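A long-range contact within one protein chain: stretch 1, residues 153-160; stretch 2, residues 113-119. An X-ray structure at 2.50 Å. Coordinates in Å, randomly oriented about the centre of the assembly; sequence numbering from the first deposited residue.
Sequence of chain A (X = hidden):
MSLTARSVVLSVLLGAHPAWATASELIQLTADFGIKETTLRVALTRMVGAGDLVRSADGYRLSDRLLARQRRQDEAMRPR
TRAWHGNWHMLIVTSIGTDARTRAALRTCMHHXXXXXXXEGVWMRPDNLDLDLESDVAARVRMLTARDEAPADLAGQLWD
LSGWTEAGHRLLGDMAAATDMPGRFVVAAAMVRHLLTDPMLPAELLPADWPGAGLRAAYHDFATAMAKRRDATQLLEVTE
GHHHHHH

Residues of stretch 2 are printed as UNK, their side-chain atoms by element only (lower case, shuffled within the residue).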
ATOM      1  N   ASP A 153      12.763  -2.387 -19.828  1.00 28.01           N
ATOM      2  CA  ASP A 153      11.706  -3.193 -19.332  1.00 27.82           C
ATOM      3  C   ASP A 153      10.978  -2.420 -18.248  1.00 26.81           C
ATOM      4  O   ASP A 153       9.754  -2.305 -18.303  1.00 26.35           O
ATOM      5  CB  ASP A 153      12.191  -4.545 -18.809  1.00 28.22           C
ATOM      6  CG  ASP A 153      11.040  -5.401 -18.401  1.00 32.08           C
ATOM      7  OD1 ASP A 153      10.080  -5.444 -19.197  1.00 36.37           O
ATOM      8  OD2 ASP A 153      11.030  -5.973 -17.292  1.00 38.25           O
ATOM      9  N   LEU A 154      11.723  -1.898 -17.265  1.00 25.83           N
ATOM     10  CA  LEU A 154      11.142  -0.968 -16.283  1.00 25.38           C
ATOM     11  C   LEU A 154      10.249   0.116 -16.969  1.00 24.52           C
ATOM     12  O   LEU A 154       9.031   0.190 -16.718  1.00 23.84           O
ATOM     13  CB  LEU A 154      12.259  -0.328 -15.461  1.00 26.34           C
ATOM     14  CG  LEU A 154      11.782   0.590 -14.339  1.00 28.16           C
ATOM     15  CD1 LEU A 154      10.804  -0.226 -13.581  1.00 30.99           C
ATOM     16  CD2 LEU A 154      12.942   0.955 -13.453  1.00 29.14           C
ATOM     17  N   ALA A 155      10.831   0.887 -17.886  1.00 22.77           N
ATOM     18  CA  ALA A 155      10.046   1.881 -18.647  1.00 23.18           C
ATOM     19  C   ALA A 155       8.727   1.310 -19.151  1.00 22.89           C
ATOM     20  O   ALA A 155       7.688   1.929 -18.962  1.00 23.25           O
ATOM     21  CB  ALA A 155      10.891   2.562 -19.823  1.00 21.93           C
ATOM     22  N   GLY A 156       8.760   0.108 -19.730  1.00 22.57           N
ATOM     23  CA  GLY A 156       7.546  -0.556 -20.248  1.00 22.48           C
ATOM     24  C   GLY A 156       6.540  -0.957 -19.174  1.00 23.24           C
ATOM     25  O   GLY A 156       5.362  -1.237 -19.467  1.00 21.76           O
ATOM     26  N   GLN A 157       7.014  -0.960 -17.928  1.00 23.95           N
ATOM     27  CA  GLN A 157       6.224  -1.371 -16.745  1.00 25.86           C
ATOM     28  C   GLN A 157       5.585  -0.125 -16.037  1.00 25.66           C
ATOM     29  O   GLN A 157       4.451  -0.173 -15.604  1.00 25.11           O
ATOM     30  CB  GLN A 157       7.161  -2.168 -15.814  1.00 26.62           C
ATOM     31  CG  GLN A 157       6.628  -3.361 -15.076  1.00 30.66           C
ATOM     32  CD  GLN A 157       5.975  -4.432 -15.979  1.00 33.94           C
ATOM     33  OE1 GLN A 157       6.554  -4.894 -16.970  1.00 26.97           O
ATOM     34  NE2 GLN A 157       4.737  -4.807 -15.623  1.00 33.21           N
ATOM     35  N   LEU A 158       6.312   1.000 -16.002  1.00 25.63           N
ATOM     36  CA  LEU A 158       5.823   2.267 -15.529  1.00 24.40           C
ATOM     37  C   LEU A 158       4.790   2.930 -16.453  1.00 26.05           C
ATOM     38  O   LEU A 158       3.826   3.564 -15.987  1.00 25.75           O
ATOM     39  CB  LEU A 158       7.010   3.199 -15.394  1.00 24.10           C
ATOM     40  CG  LEU A 158       8.182   2.867 -14.482  1.00 24.02           C
ATOM     41  CD1 LEU A 158       9.265   3.850 -14.753  1.00 22.79           C
ATOM     42  CD2 LEU A 158       7.792   2.879 -12.996  1.00 24.01           C
ATOM     43  N   TRP A 159       5.007   2.881 -17.771  1.00 27.04           N
ATOM     44  CA  TRP A 159       4.008   3.451 -18.711  1.00 26.54           C
ATOM     45  C   TRP A 159       3.504   2.405 -19.732  1.00 27.34           C
ATOM     46  O   TRP A 159       4.224   1.429 -20.046  1.00 26.78           O
ATOM     47  CB  TRP A 159       4.645   4.579 -19.485  1.00 26.62           C
ATOM     48  CG  TRP A 159       5.156   5.671 -18.622  1.00 26.85           C
ATOM     49  CD1 TRP A 159       4.435   6.755 -18.107  1.00 21.62           C
ATOM     50  CD2 TRP A 159       6.509   5.840 -18.184  1.00 25.02           C
ATOM     51  NE1 TRP A 159       5.285   7.567 -17.374  1.00 20.58           N
ATOM     52  CE2 TRP A 159       6.550   7.043 -17.398  1.00 24.87           C
ATOM     53  CE3 TRP A 159       7.692   5.133 -18.406  1.00 24.00           C
ATOM     54  CZ2 TRP A 159       7.731   7.512 -16.809  1.00 22.44           C
ATOM     55  CZ3 TRP A 159       8.883   5.609 -17.825  1.00 23.43           C
ATOM     56  CH2 TRP A 159       8.880   6.783 -17.024  1.00 22.93           C
ATOM     57  N   ASP A 160       2.292   2.622 -20.238  1.00 26.71           N
ATOM     58  CA  ASP A 160       1.732   1.836 -21.287  1.00 26.66           C
ATOM     59  C   ASP A 160       2.366   2.334 -22.584  1.00 27.08           C
ATOM     60  O   ASP A 160       1.812   3.164 -23.266  1.00 28.91           O
ATOM     61  CB  ASP A 160       0.204   2.025 -21.320  1.00 26.97           C
ATOM     62  CG  ASP A 160      -0.485   1.222 -22.463  1.00 27.94           C
ATOM     63  OD1 ASP A 160       0.182   0.449 -23.175  1.00 27.01           O
ATOM     64  OD2 ASP A 160      -1.700   1.383 -22.680  1.00 32.44           O
ATOM     65  N   UNK A 113       4.743  15.958 -13.727  1.00 30.33           N
ATOM     66  CA  UNK A 113       6.206  15.885 -13.797  1.00 30.38           C
ATOM     67  C   UNK A 113       6.680  14.592 -14.481  1.00 30.34           C
ATOM     68  O   UNK A 113       7.858  14.266 -14.442  1.00 30.62           O
ATOM     69  c   UNK A 113       6.723  18.435  -9.538  1.00 34.18           C
ATOM     70  c   UNK A 113       7.062  17.126 -10.297  1.00 32.52           C
ATOM     71  c   UNK A 113       6.758  15.915 -12.388  1.00 30.39           C
ATOM     72  n   UNK A 113       7.791  19.415  -9.776  1.00 33.67           N
ATOM     73  c   UNK A 113       6.515  17.205 -11.701  1.00 30.27           C
ATOM     74  N   UNK A 114       5.724  13.820 -15.027  1.00 30.18           N
ATOM     75  CA  UNK A 114       5.976  12.673 -15.896  1.00 29.41           C
ATOM     76  C   UNK A 114       6.722  11.553 -15.198  1.00 28.78           C
ATOM     77  O   UNK A 114       7.662  10.976 -15.743  1.00 29.02           O
ATOM     78  n   UNK A 114       5.241  15.597 -19.646  1.00 38.28           N
ATOM     79  c   UNK A 114       5.348  16.797 -20.166  1.00 41.29           C
ATOM     80  n   UNK A 114       4.301  17.362 -20.766  1.00 41.34           N
ATOM     81  c   UNK A 114       6.335  14.935 -18.956  1.00 37.10           C
ATOM     82  c   UNK A 114       6.615  13.140 -17.209  1.00 29.67           C
ATOM     83  n   UNK A 114       6.505  17.446 -20.048  1.00 41.07           N
ATOM     84  c   UNK A 114       5.755  14.270 -17.769  1.00 32.00           C
ATOM     85  N   UNK A 115       6.280  11.285 -13.964  1.00 27.94           N
ATOM     86  CA  UNK A 115       6.639  10.091 -13.211  1.00 27.31           C
ATOM     87  C   UNK A 115       5.622   8.992 -13.489  1.00 27.42           C
ATOM     88  O   UNK A 115       4.465   9.291 -13.736  1.00 26.90           O
ATOM     89  c   UNK A 115      10.318  12.456 -10.631  1.00 16.77           C
ATOM     90  c   UNK A 115       8.128  12.496 -11.557  1.00 20.88           C
ATOM     91  c   UNK A 115      10.173  11.120 -10.359  1.00 16.95           C
ATOM     92  c   UNK A 115       7.979  11.128 -11.316  1.00 23.10           C
ATOM     93  c   UNK A 115       9.008  10.455 -10.707  1.00 17.98           C
ATOM     94  c   UNK A 115       6.708  10.407 -11.710  1.00 26.60           C
ATOM     95  c   UNK A 115       9.286  13.155 -11.217  1.00 18.20           C
ATOM     96  N   UNK A 116       6.080   7.737 -13.515  1.00 27.24           N
ATOM     97  CA  UNK A 116       5.184   6.585 -13.615  1.00 27.07           C
ATOM     98  C   UNK A 116       5.119   5.855 -12.276  1.00 27.26           C
ATOM     99  O   UNK A 116       6.063   5.828 -11.492  1.00 27.07           O
ATOM    100  N   UNK A 117       3.981   5.272 -12.011  1.00 27.38           N
ATOM    101  CA  UNK A 117       3.785   4.568 -10.790  1.00 28.05           C
ATOM    102  C   UNK A 117       4.221   3.091 -10.946  1.00 28.81           C
ATOM    103  O   UNK A 117       3.534   2.307 -11.628  1.00 28.20           O
ATOM    104  o   UNK A 117       0.409   4.492  -7.401  1.00 36.48           O
ATOM    105  c   UNK A 117       2.308   4.690 -10.389  1.00 27.20           C
ATOM    106  o   UNK A 117      -0.250   4.712  -9.496  1.00 35.60           O
ATOM    107  c   UNK A 117       0.614   4.420  -8.626  1.00 33.23           C
ATOM    108  c   UNK A 117       1.964   4.022  -9.090  1.00 27.92           C
ATOM    109  N   UNK A 118       5.349   2.723 -10.323  1.00 29.56           N
ATOM    110  CA  UNK A 118       5.794   1.333 -10.321  1.00 30.80           C
ATOM    111  C   UNK A 118       4.812   0.483  -9.558  1.00 31.78           C
ATOM    112  O   UNK A 118       4.673  -0.714  -9.830  1.00 32.78           O
ATOM    113  c   UNK A 118       7.869  -1.086 -10.934  1.00 33.99           C
ATOM    114  c   UNK A 118       7.189   1.174  -9.708  1.00 30.87           C
ATOM    115  c   UNK A 118       7.776  -0.270  -9.602  1.00 33.13           C
ATOM    116  c   UNK A 118       9.131  -0.260  -8.912  1.00 32.94           C
ATOM    117  N   UNK A 119       4.112   1.100  -8.596  1.00 32.26           N
ATOM    118  CA  UNK A 119       3.271   0.349  -7.637  1.00 31.34           C
ATOM    119  C   UNK A 119       2.863   1.331  -6.594  1.00 31.26           C
ATOM    120  O   UNK A 119       3.359   2.474  -6.583  1.00 33.35           O
ATOM    121  c   UNK A 119       4.050  -0.844  -7.051  1.00 31.54           C
ATOM    122  n   UNK A 119       3.117  -1.032  -2.003  1.00 26.13           N
ATOM    123  c   UNK A 119       5.218  -0.563  -6.090  1.00 30.29           C
ATOM    124  n   UNK A 119       4.530  -1.078  -3.801  1.00 31.91           N
ATOM    125  n   UNK A 119       3.592  -3.054  -2.969  1.00 24.53           N
ATOM    126  c   UNK A 119       3.745  -1.732  -2.932  1.00 27.36           C
ATOM    127  c   UNK A 119       5.272  -1.648  -4.926  1.00 27.23           C
TER

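Position 113 carries five side-chain atoms, four carbons in an unbranched row ending in a nitrogen. Its CB, the nearest side-chain atom, is 9.5 Å from Trp159 CZ2, so nothing on stretch 1 is touched. That is the pattern of lysine, Lys113, and its terminal nitrogen is hydrogen-bonded elsewhere in the structure.

Position 114 has seven side-chain atoms: three carbons, a nitrogen, then a carbon bearing two further nitrogens. Its CA-to-CB bond points sideways and the end of the chain leads away, so the contact falls to the backbone: the O of 114 lies 3.6 Å from Trp159 CZ2, at the edge of the indole and near its plane. The guanidinium identifies Arg114.

At position 115 one carbon leads into a ring of six carbons, with no heteroatom. The CA-to-CB bond points away; the nearest side-chain atom, the CB of 115, is 6.0 Å from Trp159 CZ2, and the ring lies farther off. Again the backbone makes the approach, with the O of 115 4.1 Å from Trp159 NE1; no hydrogen bond is assigned to this pair. The ring defines Phe115.

Position 116 has no atoms beyond the backbone. Here the chains come closest by CA, 4.8 Å from Leu158 CA to the CA of 116. An ideally placed CB would point toward stretch 1 and sit 2.9 Å from Leu158 CB, a clash, and 3.2 Å from Trp159 CE2, which is tight. The bare backbone instead admits Leu158 CD2 at 3.7 Å from the O of 116 and Trp159 CZ2 at 3.7 Å from its N. This is Gly116.

Position 117 shows three carbons, the third carrying two oxygens. Its CA-to-CB bond points away, and both oxygens find hydrogen bonds elsewhere; only its backbone is near, with the C of 117 4.1 Å from Leu158 CD2. The carboxylate gives Glu117.

At position 118 four carbons fork at the second; the CB lies 3.8 Å from Leu158 CD2, and one branch tip reaches Leu154 CD1 at 4.0 Å. This is Leu118. The chain turns a corner here.

Position 119 repeats the three-carbon, nitrogen and guanidinium-carbon pattern with two terminal nitrogens. Its end leads away, and its nearest side-chain atom, CB, is 8.0 Å from Leu158 CD2. It is Arg119.

The contact works by packing, with no hydrogen bond between the stretches and 296 Å² buried in total. Leu154 and Leu158, one helical turn apart and linked by Leu158 N to Leu154 O at 2.9 Å, both reach Leu118. Where the helix gives way at Trp159, the indole lies against the backbone of 114 to 116, and Gly116 leaves the space that allows the close approach.

Stretch 2, residues 113-119: KRFGELR
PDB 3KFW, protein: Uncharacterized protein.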